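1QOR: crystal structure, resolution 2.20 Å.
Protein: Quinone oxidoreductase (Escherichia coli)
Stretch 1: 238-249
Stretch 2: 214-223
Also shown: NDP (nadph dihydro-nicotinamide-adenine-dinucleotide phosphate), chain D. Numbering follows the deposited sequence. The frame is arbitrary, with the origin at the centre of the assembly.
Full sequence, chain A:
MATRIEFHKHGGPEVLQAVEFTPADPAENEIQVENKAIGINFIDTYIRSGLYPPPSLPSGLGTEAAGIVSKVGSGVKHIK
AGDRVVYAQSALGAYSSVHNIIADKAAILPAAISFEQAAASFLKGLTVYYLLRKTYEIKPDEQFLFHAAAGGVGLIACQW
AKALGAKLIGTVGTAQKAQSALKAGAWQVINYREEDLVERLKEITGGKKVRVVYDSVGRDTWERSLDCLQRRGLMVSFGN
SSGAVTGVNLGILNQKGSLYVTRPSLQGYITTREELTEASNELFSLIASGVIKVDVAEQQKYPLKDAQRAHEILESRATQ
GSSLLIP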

# COMPACT_ATOMS: atom_id res chain seq x y z
N PHE A 238 5.55 -6.98 -7.18
CA PHE A 238 5.17 -6.97 -8.59
C PHE A 238 5.43 -8.26 -9.33
O PHE A 238 5.46 -8.27 -10.55
CB PHE A 238 5.83 -5.76 -9.30
CG PHE A 238 7.31 -5.91 -9.60
CD1 PHE A 238 8.27 -5.63 -8.63
CD2 PHE A 238 7.74 -6.30 -10.88
CE1 PHE A 238 9.63 -5.73 -8.91
CE2 PHE A 238 9.10 -6.41 -11.19
CZ PHE A 238 10.06 -6.12 -10.20
N GLY A 239 5.63 -9.34 -8.59
CA GLY A 239 5.87 -10.63 -9.21
C GLY A 239 5.48 -11.75 -8.24
O GLY A 239 5.22 -11.49 -7.07
N ASN A 240 5.37 -12.97 -8.75
CA ASN A 240 5.02 -14.14 -7.94
C ASN A 240 5.98 -15.27 -8.35
O ASN A 240 5.55 -16.43 -8.40
CB ASN A 240 3.59 -14.67 -8.26
CG ASN A 240 2.61 -13.59 -8.60
OD1 ASN A 240 2.02 -13.60 -9.68
ND2 ASN A 240 2.44 -12.63 -7.72
N SER A 241 7.28 -14.97 -8.56
CA SER A 241 8.22 -15.99 -9.00
C SER A 241 8.29 -17.21 -8.13
O SER A 241 8.36 -18.34 -8.63
CB SER A 241 9.60 -15.42 -9.21
OG SER A 241 9.55 -14.40 -10.21
N SER A 242 8.29 -17.01 -6.81
CA SER A 242 8.33 -18.15 -5.91
C SER A 242 6.91 -18.48 -5.43
O SER A 242 6.74 -19.35 -4.59
CB SER A 242 9.20 -17.83 -4.69
OG SER A 242 8.63 -16.82 -3.87
N GLY A 243 5.91 -17.74 -5.90
CA GLY A 243 4.56 -17.97 -5.46
C GLY A 243 3.91 -16.65 -5.10
O GLY A 243 4.62 -15.69 -4.80
N ALA A 244 2.58 -16.57 -5.19
CA ALA A 244 1.87 -15.33 -4.85
C ALA A 244 1.97 -15.09 -3.35
O ALA A 244 2.28 -16.01 -2.59
CB ALA A 244 0.39 -15.42 -5.26
N VAL A 245 1.77 -13.84 -2.93
CA VAL A 245 1.79 -13.61 -1.49
C VAL A 245 0.34 -13.62 -0.98
O VAL A 245 -0.50 -12.83 -1.40
CB VAL A 245 2.75 -12.43 -0.97
CG1 VAL A 245 3.52 -11.76 -2.09
CG2 VAL A 245 2.04 -11.49 -0.01
N THR A 246 0.05 -14.63 -0.17
CA THR A 246 -1.29 -14.81 0.31
C THR A 246 -1.33 -14.91 1.82
O THR A 246 -0.30 -15.05 2.46
CB THR A 246 -1.87 -16.12 -0.26
OG1 THR A 246 -1.01 -17.17 0.13
CG2 THR A 246 -1.92 -16.09 -1.76
N GLY A 247 -2.52 -14.81 2.38
CA GLY A 247 -2.67 -14.94 3.80
C GLY A 247 -2.13 -13.81 4.63
O GLY A 247 -1.75 -14.03 5.77
N VAL A 248 -2.10 -12.60 4.10
CA VAL A 248 -1.58 -11.54 4.93
C VAL A 248 -2.63 -10.87 5.81
O VAL A 248 -3.83 -10.82 5.48
CB VAL A 248 -0.66 -10.51 4.12
CG1 VAL A 248 -0.53 -10.90 2.65
CG2 VAL A 248 -1.03 -9.07 4.33
N ASN A 249 -2.17 -10.50 7.00
CA ASN A 249 -2.96 -9.80 8.00
C ASN A 249 -2.38 -8.40 7.84
O ASN A 249 -1.16 -8.20 7.98
CB ASN A 249 -2.61 -10.35 9.38
CG ASN A 249 -3.40 -9.69 10.50
OD1 ASN A 249 -3.80 -10.37 11.45
ND2 ASN A 249 -3.64 -8.40 10.42
PA NDP D . 13.30 -13.51 -14.62
O1A NDP D . 14.08 -13.65 -15.88
O2A NDP D . 13.68 -12.43 -13.67
O5B NDP D . 13.19 -14.87 -13.89
C5B NDP D . 12.73 -15.00 -12.57
C4B NDP D . 13.90 -14.97 -11.64
O4B NDP D . 13.27 -14.83 -10.38
C3B NDP D . 14.75 -16.24 -11.53
O3B NDP D . 15.76 -16.24 -12.57
C2B NDP D . 15.19 -16.22 -10.07
O2B NDP D . 16.45 -15.57 -10.00
C1B NDP D . 14.03 -15.41 -9.33
N9A NDP D . 13.39 -16.40 -8.45
C8A NDP D . 13.38 -16.42 -7.12
N7A NDP D . 12.74 -17.51 -6.69
C5A NDP D . 12.36 -18.13 -7.78
C6A NDP D . 11.68 -19.34 -7.82
N6A NDP D . 11.31 -20.00 -6.73
N1A NDP D . 11.41 -19.81 -9.04
C2A NDP D . 11.78 -19.17 -10.18
N3A NDP D . 12.44 -18.01 -10.13
C4A NDP D . 12.75 -17.48 -8.91
O3 NDP D . 11.84 -13.17 -15.15
PN NDP D . 11.15 -11.93 -15.86
O1N NDP D . 12.13 -10.81 -16.12
O2N NDP D . 10.30 -12.44 -16.99
O5D NDP D . 10.14 -11.49 -14.63
C5D NDP D . 10.56 -11.14 -13.32
C4D NDP D . 9.39 -11.00 -12.40
O4D NDP D . 8.64 -9.81 -12.73
C3D NDP D . 8.41 -12.16 -12.48
O3D NDP D . 7.95 -12.51 -11.17
C2D NDP D . 7.28 -11.56 -13.34
O2D NDP D . 6.06 -12.22 -13.14
C1D NDP D . 7.20 -10.14 -12.86
N1N NDP D . 6.75 -9.04 -13.76
C2N NDP D . 5.82 -8.14 -13.32
C3N NDP D . 5.42 -7.13 -14.17
C7N NDP D . 4.41 -6.08 -13.72
O7N NDP D . 4.09 -5.15 -14.45
N7N NDP D . 3.94 -6.26 -12.50
C4N NDP D . 5.96 -6.99 -15.44
C5N NDP D . 6.92 -7.92 -15.88
C6N NDP D . 7.30 -8.94 -15.03
P2B NDP D . 17.53 -15.93 -8.79
O1X NDP D . 18.56 -14.88 -8.89
O2X NDP D . 16.77 -15.86 -7.54
O3X NDP D . 17.98 -17.29 -9.13
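Stretch 2, residues 214-223: YDSVGRDTWE

Stretch 2 leaves a β-strand at Tyr-214 and Asp-215, passes through a loop, and is helical by Trp-222; stretch 1 has no regular helix or strand, but folds into a type I β turn from Asn-240 to Gly-243. The two stretches first run side by side in the same direction, with the CA atoms of Gly-239 and Ser-216 3.7 Å apart, and the contact then passes by way of the turn to Val-245, whose CA lies 4.9 Å from that of Arg-219.

Ser-242 covers the most surface. Its CB points toward stretch 2, and its OG both donates to Val-217 O (2.7 Å) and accepts from Asp-220 N (2.9 Å), while its own N also donates to Val-217 O (2.8 Å). One serine thus ties the turn to two residues of stretch 2. Next to it, Arg-219 N donates to Gly-243 O at 3.0 Å, and Arg-219 NH1 adds a weak bond to Ser-242 O at 2.7 Å. The close fit here leaves no room for a side chain on Gly-218: an ideal CB would lie 2.3 Å from Gly-243 O.

Phe-238 anchors the strand end. Its N donates to Asp-215 O (3.1 Å), and its ring, with chi1 in the p well, receives CB of Ser-216 over one face, 3.6 Å from Phe-238 CZ; Phe-238 CE1 also packs 3.8 Å from Tyr-214 CB. Ser-216 in turn accepts at its O from Ser-241 N (3.3 Å), and a water bridges the OG atoms of Ser-216 and Ser-241 while donating to NADPH O4B. Ser-241 OG also hydrogen-bonds NADPH O3D at 2.7 Å, so the cofactor borders this junction.

Farther along, the contact becomes apolar: Val-245 places CG2 over a face of the Trp-222 ring, 3.8 Å from Trp-222 CD2.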

# COMPACT_ATOMS: atom_id res chain seq x y z
N TYR A 214 11.57 -3.20 -4.33
CA TYR A 214 10.89 -3.72 -5.51
C TYR A 214 11.09 -5.19 -5.44
O TYR A 214 12.18 -5.68 -5.71
CB TYR A 214 11.46 -3.15 -6.79
CG TYR A 214 11.23 -1.69 -6.93
CD1 TYR A 214 10.08 -1.20 -7.54
CD2 TYR A 214 12.21 -0.77 -6.52
CE1 TYR A 214 9.91 0.17 -7.75
CE2 TYR A 214 12.06 0.62 -6.74
CZ TYR A 214 10.91 1.07 -7.35
OH TYR A 214 10.76 2.42 -7.59
N ASP A 215 10.01 -5.92 -5.18
CA ASP A 215 10.10 -7.35 -4.99
C ASP A 215 9.20 -8.20 -5.93
O ASP A 215 7.96 -8.23 -5.79
CB ASP A 215 9.82 -7.62 -3.48
CG ASP A 215 9.91 -9.09 -3.11
OD1 ASP A 215 9.80 -9.99 -3.96
OD2 ASP A 215 10.04 -9.38 -1.91
N SER A 216 9.85 -8.93 -6.84
CA SER A 216 9.11 -9.74 -7.78
C SER A 216 9.14 -11.17 -7.40
O SER A 216 8.54 -12.01 -8.08
CB SER A 216 9.67 -9.58 -9.20
OG SER A 216 11.01 -10.01 -9.30
N VAL A 217 9.84 -11.49 -6.31
CA VAL A 217 9.89 -12.91 -5.98
C VAL A 217 8.65 -13.42 -5.22
O VAL A 217 8.30 -14.61 -5.32
CB VAL A 217 11.32 -13.43 -5.51
CG1 VAL A 217 12.38 -12.35 -5.58
CG2 VAL A 217 11.29 -14.27 -4.22
N GLY A 218 7.97 -12.49 -4.54
CA GLY A 218 6.76 -12.86 -3.86
C GLY A 218 6.87 -13.56 -2.52
O GLY A 218 7.46 -13.03 -1.57
N ARG A 219 6.30 -14.75 -2.47
CA ARG A 219 6.23 -15.56 -1.26
C ARG A 219 7.48 -15.71 -0.40
O ARG A 219 7.47 -15.36 0.80
CB ARG A 219 5.64 -16.92 -1.62
CG ARG A 219 5.67 -17.99 -0.58
CD ARG A 219 5.02 -19.20 -1.19
NE ARG A 219 5.58 -20.45 -0.68
CZ ARG A 219 6.65 -21.08 -1.19
NH1 ARG A 219 7.33 -20.60 -2.25
NH2 ARG A 219 7.04 -22.24 -0.63
N ASP A 220 8.57 -16.17 -1.02
CA ASP A 220 9.83 -16.40 -0.29
C ASP A 220 10.48 -15.22 0.40
O ASP A 220 11.07 -15.39 1.46
CB ASP A 220 10.86 -17.12 -1.17
CG ASP A 220 10.47 -18.57 -1.47
OD1 ASP A 220 9.49 -19.10 -0.89
OD2 ASP A 220 11.17 -19.19 -2.32
N THR A 221 10.26 -14.01 -0.11
CA THR A 221 10.93 -12.84 0.43
C THR A 221 10.05 -11.81 1.14
O THR A 221 10.56 -10.82 1.68
CB THR A 221 11.69 -12.10 -0.70
OG1 THR A 221 10.82 -11.93 -1.84
CG2 THR A 221 12.92 -12.91 -1.11
N TRP A 222 8.75 -12.07 1.15
CA TRP A 222 7.79 -11.17 1.75
C TRP A 222 8.19 -10.56 3.10
O TRP A 222 8.26 -9.34 3.25
CB TRP A 222 6.41 -11.88 1.84
CG TRP A 222 5.30 -11.06 2.55
CD1 TRP A 222 4.73 -11.35 3.75
CD2 TRP A 222 4.72 -9.80 2.11
NE1 TRP A 222 3.84 -10.36 4.09
CE2 TRP A 222 3.81 -9.40 3.11
CE3 TRP A 222 4.87 -9.00 0.97
CZ2 TRP A 222 3.06 -8.22 3.01
CZ3 TRP A 222 4.11 -7.82 0.87
CH2 TRP A 222 3.21 -7.44 1.89
N GLU A 223 8.40 -11.40 4.08
CA GLU A 223 8.75 -10.94 5.41
C GLU A 223 10.13 -10.24 5.46
O GLU A 223 10.27 -9.14 6.04
CB GLU A 223 8.65 -12.12 6.39
CG GLU A 223 7.51 -11.97 7.45
CD GLU A 223 6.22 -12.75 7.11
OE1 GLU A 223 6.28 -13.66 6.21
OE2 GLU A 223 5.15 -12.48 7.76
O HOH W 1 11.45 -12.66 -9.79